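Local coordinates for C2 domain protein (Ramazzottius varieornatus, PDB 7DF2) that binds calcium ions through its C2 domain and, as a tardigrade-specific protein that is probably secreted, is otherwise of unproven function, at residues A[83-88]-A[127-132]; A[42-47]-A[185-190]. One frame throughout, in Å; residues are numbered along the deposited sequence. Where two conformers were deposited one is given.

Contact 1: A[83-88]-A[127-132]; sequences NDFGGD and AMRVRA
On the outer side of the C2 beta-sandwich sheet that holds strand 121-136, the loop between strands 70-77 and 96-100 folds back over that strand, where F85 and R129 meet in a cation-pi pair. R129 CZ stands 4.5 Å from the centroid of the F85 ring, 3° off the ring normal, but the guanidinium does not lie flat on the ring: the two planes are 88° apart. NH1 therefore points edge-first at the middle of one face, 3.5 Å from F85 CD2 and about as far from the other five ring carbons. The R129 chain, extended from CG to NE, carries the group out from the strand, and its CB passes 3.8 Å from F85 CE1. On the side turned from the ring, R129 NH2 donates to the backbone O of N83 at 2.9 Å, bent to 149° and tilted from the carbonyl plane. A water that donates to N83 O at 2.7 Å also accepts from R129 NH1, bridging the same two residues. N83 ND2 gives a nearly straight bond to D88 O at 2.7 Å, spanning the loop segment. R129 NE is paired with D77 on the neighbouring strand, and NH2 also reaches the carbonyl of K80. With the ring face, the D77 carboxylate, two carbonyls and a water around it, the guanidinium is probably held against rotation and its charge partly offset.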
# COMPACT_ATOMS: atom_id res chain seq x y z
N ASN A 83 3.64 3.51 -12.98
CA ASN A 83 3.41 2.36 -13.84
C ASN A 83 2.19 1.57 -13.39
O ASN A 83 1.74 1.68 -12.25
CB ASN A 83 4.63 1.44 -13.88
CG ASN A 83 5.77 2.03 -14.68
OD1 ASN A 83 5.81 3.22 -14.95
ND2 ASN A 83 6.72 1.18 -15.07
N ASP A 84 1.67 0.76 -14.31
CA ASP A 84 0.49 -0.04 -14.04
C ASP A 84 0.74 -1.02 -12.91
O ASP A 84 1.87 -1.45 -12.67
CB ASP A 84 0.07 -0.82 -15.29
CG ASP A 84 -0.55 0.06 -16.34
OD1 ASP A 84 -0.70 -0.43 -17.49
OD2 ASP A 84 -0.89 1.23 -16.04
N PHE A 85 -0.34 -1.41 -12.23
CA PHE A 85 -0.27 -2.50 -11.27
C PHE A 85 0.16 -3.78 -11.98
O PHE A 85 -0.19 -4.02 -13.14
CB PHE A 85 -1.61 -2.69 -10.58
CG PHE A 85 -1.79 -1.82 -9.37
CD1 PHE A 85 -1.38 -2.27 -8.12
CD2 PHE A 85 -2.36 -0.56 -9.47
CE1 PHE A 85 -1.53 -1.49 -7.00
CE2 PHE A 85 -2.51 0.24 -8.35
CZ PHE A 85 -2.10 -0.22 -7.12
N GLY A 86 0.91 -4.61 -11.27
CA GLY A 86 1.44 -5.82 -11.86
C GLY A 86 2.87 -5.66 -12.33
O GLY A 86 3.62 -4.84 -11.79
N GLY A 87 3.25 -6.43 -13.36
CA GLY A 87 4.65 -6.53 -13.75
C GLY A 87 5.27 -5.22 -14.19
O GLY A 87 6.49 -5.07 -14.12
N ASP A 88 4.45 -4.27 -14.64
CA ASP A 88 5.00 -2.98 -15.07
C ASP A 88 5.62 -2.20 -13.91
O ASP A 88 6.47 -1.34 -14.14
CB ASP A 88 3.92 -2.13 -15.73
CG ASP A 88 3.62 -2.56 -17.15
OD1 ASP A 88 4.00 -3.70 -17.53
OD2 ASP A 88 3.00 -1.77 -17.89
N ALA A 127 4.79 5.43 -4.31
CA ALA A 127 3.44 4.90 -4.43
C ALA A 127 3.21 3.84 -3.36
O ALA A 127 3.87 2.79 -3.37
CB ALA A 127 3.22 4.31 -5.82
N MET A 128 2.29 4.12 -2.45
CA MET A 128 1.78 3.08 -1.57
C MET A 128 0.80 2.24 -2.38
O MET A 128 -0.16 2.78 -2.93
CB MET A 128 1.10 3.70 -0.35
CG MET A 128 2.07 4.43 0.56
SD MET A 128 1.26 5.08 2.03
CE MET A 128 0.42 6.53 1.41
N ARG A 129 1.07 0.94 -2.50
CA ARG A 129 0.28 0.04 -3.34
C ARG A 129 -0.39 -1.00 -2.46
O ARG A 129 0.27 -1.60 -1.61
CB ARG A 129 1.14 -0.65 -4.41
CG ARG A 129 1.69 0.29 -5.47
CD ARG A 129 2.32 -0.51 -6.61
NE ARG A 129 2.87 0.36 -7.63
CZ ARG A 129 2.20 0.80 -8.69
NH1 ARG A 129 0.93 0.44 -8.88
NH2 ARG A 129 2.80 1.59 -9.57
N VAL A 130 -1.68 -1.23 -2.67
CA VAL A 130 -2.41 -2.30 -1.99
C VAL A 130 -3.24 -3.04 -3.03
O VAL A 130 -3.84 -2.41 -3.91
CB VAL A 130 -3.34 -1.77 -0.87
CG1 VAL A 130 -4.17 -2.90 -0.26
CG2 VAL A 130 -2.53 -1.07 0.23
N ARG A 131 -3.25 -4.36 -2.94
CA ARG A 131 -4.15 -5.15 -3.77
C ARG A 131 -4.99 -6.06 -2.87
O ARG A 131 -4.46 -6.73 -1.98
CB ARG A 131 -3.38 -5.98 -4.80
CG ARG A 131 -4.28 -6.97 -5.58
CD ARG A 131 -3.45 -7.64 -6.69
NE ARG A 131 -4.20 -8.65 -7.43
CZ ARG A 131 -4.96 -8.38 -8.49
NH1 ARG A 131 -5.08 -7.14 -8.93
NH2 ARG A 131 -5.60 -9.36 -9.11
N ALA A 132 -6.29 -6.07 -3.11
CA ALA A 132 -7.21 -6.93 -2.37
C ALA A 132 -7.93 -7.83 -3.35
O ALA A 132 -8.46 -7.37 -4.36
CB ALA A 132 -8.22 -6.10 -1.57
O HOH W 1 -0.60 1.94 -10.84

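Contact 2: A[42-47]-A[185-190]; sequences RIEMNV and RYRWYN
Strands 42-47 and 185-190 run antiparallel, their axes 4.6 Å apart at closest and their directions 168° apart. R42, E44 and N46 form hydrogen-bonded pairs with Y189, R187 and R185; the bond from N46 N to R185 O, at 2.8 Å, is nearly straight (172°). The non-hydrogen-bonded pairs I43-W188 and M45-Y186 turn into the sandwich, where I43 CG1 lies 4.0 Å from W188 CB and M128 and I150 of the partner sheet pack. These are the two central strands of the four-stranded sheet of the C2 beta-sandwich. The other face carries the charged groups and the Y189 ring. In one of its two conformers R187, bent at chi3 (-46°), brings NE and NH2 side-on to E44 in a salt bridge, both meeting OE1 from the same face of the carboxylate, NH2 at 3.0 Å; that NH2 also pairs with E161. E44 OE2 accepts from Y189 OH at 2.7 Å, on the anti side but tilted out of the carboxylate plane. Replacing E44 by an alanine is likely to leave the Y189 hydroxyl without this acceptor and R187 without its acid across the strands. R42 CB sits off-centre over the Y189 ring, its guanidinium paired with D117. R185 NE donates to N46 OD1 at 3.0 Å on a lone pair, while NH2 reaches the same oxygen from above the amide plane; N46 ND2 is held by D111.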
# COMPACT_ATOMS: atom_id res chain seq x y z
N ARG A 42 13.68 6.28 5.61
CA ARG A 42 12.84 5.11 5.78
C ARG A 42 11.40 5.56 5.65
O ARG A 42 11.04 6.65 6.11
CB ARG A 42 13.07 4.47 7.16
CG ARG A 42 12.19 3.26 7.47
CD ARG A 42 12.86 2.45 8.59
NE ARG A 42 14.12 1.87 8.12
CZ ARG A 42 15.10 1.48 8.91
NH1 ARG A 42 16.21 0.96 8.38
NH2 ARG A 42 14.98 1.60 10.23
N ILE A 43 10.58 4.76 4.97
CA ILE A 43 9.16 5.02 4.80
C ILE A 43 8.40 3.90 5.49
O ILE A 43 8.66 2.72 5.23
CB ILE A 43 8.75 5.08 3.32
CG1 ILE A 43 9.57 6.15 2.59
CG2 ILE A 43 7.24 5.35 3.17
CD1 ILE A 43 10.67 5.56 1.76
N GLU A 44 7.46 4.27 6.36
CA GLU A 44 6.55 3.32 6.99
C GLU A 44 5.16 3.51 6.40
O GLU A 44 4.70 4.65 6.25
CB GLU A 44 6.51 3.49 8.51
CG GLU A 44 7.88 3.32 9.16
CD GLU A 44 7.83 3.44 10.67
OE1 GLU A 44 6.73 3.70 11.22
OE2 GLU A 44 8.88 3.28 11.31
N MET A 45 4.52 2.40 6.05
CA MET A 45 3.18 2.40 5.48
C MET A 45 2.27 1.60 6.38
O MET A 45 2.48 0.39 6.58
CB MET A 45 3.20 1.82 4.07
CG MET A 45 1.83 1.52 3.46
SD MET A 45 2.10 0.78 1.83
CE MET A 45 0.41 0.33 1.40
N ASN A 46 1.28 2.26 6.96
CA ASN A 46 0.33 1.65 7.88
C ASN A 46 -0.99 1.47 7.14
O ASN A 46 -1.62 2.45 6.73
CB ASN A 46 0.15 2.54 9.11
CG ASN A 46 -0.85 2.02 10.13
OD1 ASN A 46 -1.57 2.81 10.74
ND2 ASN A 46 -0.84 0.71 10.39
N VAL A 47 -1.39 0.21 6.94
CA VAL A 47 -2.68 -0.09 6.33
C VAL A 47 -3.69 -0.21 7.46
O VAL A 47 -3.66 -1.17 8.23
CB VAL A 47 -2.61 -1.36 5.47
CG1 VAL A 47 -4.00 -1.73 4.94
CG2 VAL A 47 -1.62 -1.12 4.33
N ARG A 185 -1.91 5.32 6.33
CA ARG A 185 -1.09 6.37 6.93
C ARG A 185 0.36 6.10 6.57
O ARG A 185 0.75 4.95 6.36
CB ARG A 185 -1.20 6.41 8.46
CG ARG A 185 -2.57 6.58 9.02
CD ARG A 185 -2.48 6.82 10.52
NE ARG A 185 -1.78 5.76 11.24
CZ ARG A 185 -1.33 5.89 12.49
NH1 ARG A 185 -1.49 7.04 13.14
NH2 ARG A 185 -0.71 4.87 13.09
N TYR A 186 1.18 7.15 6.56
CA TYR A 186 2.59 6.93 6.34
C TYR A 186 3.40 7.83 7.26
O TYR A 186 2.92 8.84 7.76
CB TYR A 186 3.01 7.17 4.88
CG TYR A 186 2.96 8.62 4.47
CD1 TYR A 186 1.79 9.19 3.98
CD2 TYR A 186 4.10 9.43 4.55
CE1 TYR A 186 1.75 10.53 3.60
CE2 TYR A 186 4.07 10.76 4.17
CZ TYR A 186 2.89 11.30 3.69
OH TYR A 186 2.86 12.62 3.31
N ARG A 187 4.64 7.39 7.49
CA ARG A 187 5.70 8.16 8.13
C ARG A 187 6.94 8.08 7.25
O ARG A 187 7.14 7.10 6.52
CB ARG A 187 6.06 7.64 9.54
CG ARG A 187 5.11 8.05 10.63
CD ARG A 187 5.72 7.97 12.03
NE ARG A 187 6.46 6.73 12.26
CZ ARG A 187 7.40 6.59 13.18
NH1 ARG A 187 7.73 7.62 13.96
NH2 ARG A 187 8.03 5.43 13.34
N TRP A 188 7.79 9.10 7.32
CA TRP A 188 9.11 8.93 6.72
C TRP A 188 10.09 9.88 7.39
O TRP A 188 9.71 10.96 7.85
CB TRP A 188 9.12 9.12 5.19
CG TRP A 188 8.57 10.40 4.64
CD1 TRP A 188 7.89 11.39 5.30
CD2 TRP A 188 8.66 10.82 3.28
NE1 TRP A 188 7.55 12.40 4.42
CE2 TRP A 188 8.02 12.07 3.17
CE3 TRP A 188 9.24 10.26 2.13
CZ2 TRP A 188 7.93 12.77 1.97
CZ3 TRP A 188 9.14 10.95 0.94
CH2 TRP A 188 8.50 12.19 0.87
N TYR A 189 11.34 9.44 7.44
CA TYR A 189 12.34 10.12 8.25
C TYR A 189 13.72 9.69 7.80
O TYR A 189 13.94 8.56 7.36
CB TYR A 189 12.15 9.81 9.74
CG TYR A 189 11.91 8.35 10.05
CD1 TYR A 189 10.61 7.82 10.06
CD2 TYR A 189 12.96 7.49 10.34
CE1 TYR A 189 10.39 6.48 10.33
CE2 TYR A 189 12.75 6.16 10.61
CZ TYR A 189 11.46 5.66 10.62
OH TYR A 189 11.29 4.33 10.90
N ASN A 190 14.67 10.61 7.96
CA ASN A 190 16.05 10.31 7.65
C ASN A 190 16.60 9.28 8.63
O ASN A 190 16.23 9.26 9.81
CB ASN A 190 16.88 11.58 7.69
CG ASN A 190 16.42 12.60 6.67
OD1 ASN A 190 16.46 12.34 5.47
ND2 ASN A 190 15.98 13.76 7.14
O HOH W 2 12.83 2.21 12.06

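Overall arrangement
The two contacts lie on opposite sides of the chain's centre, about 18 Å apart between centres, and belong to different sheets of the sandwich. Contact 2 joins an early strand, 41-51, to the late strand 181-190; contact 1 is nested in the chain between them, tying a loop to strand 121-136 of the other sheet. They meet through the hydrophobic interior: M45 CE lies 3.5 Å from V130 CG2, and M128 SD is 3.9 Å from Y186 CB. M128 and V130 thus turn inward from the strand that holds R129 outward. Both contacts lie away from the calcium sites, one on each sheet of the sandwich.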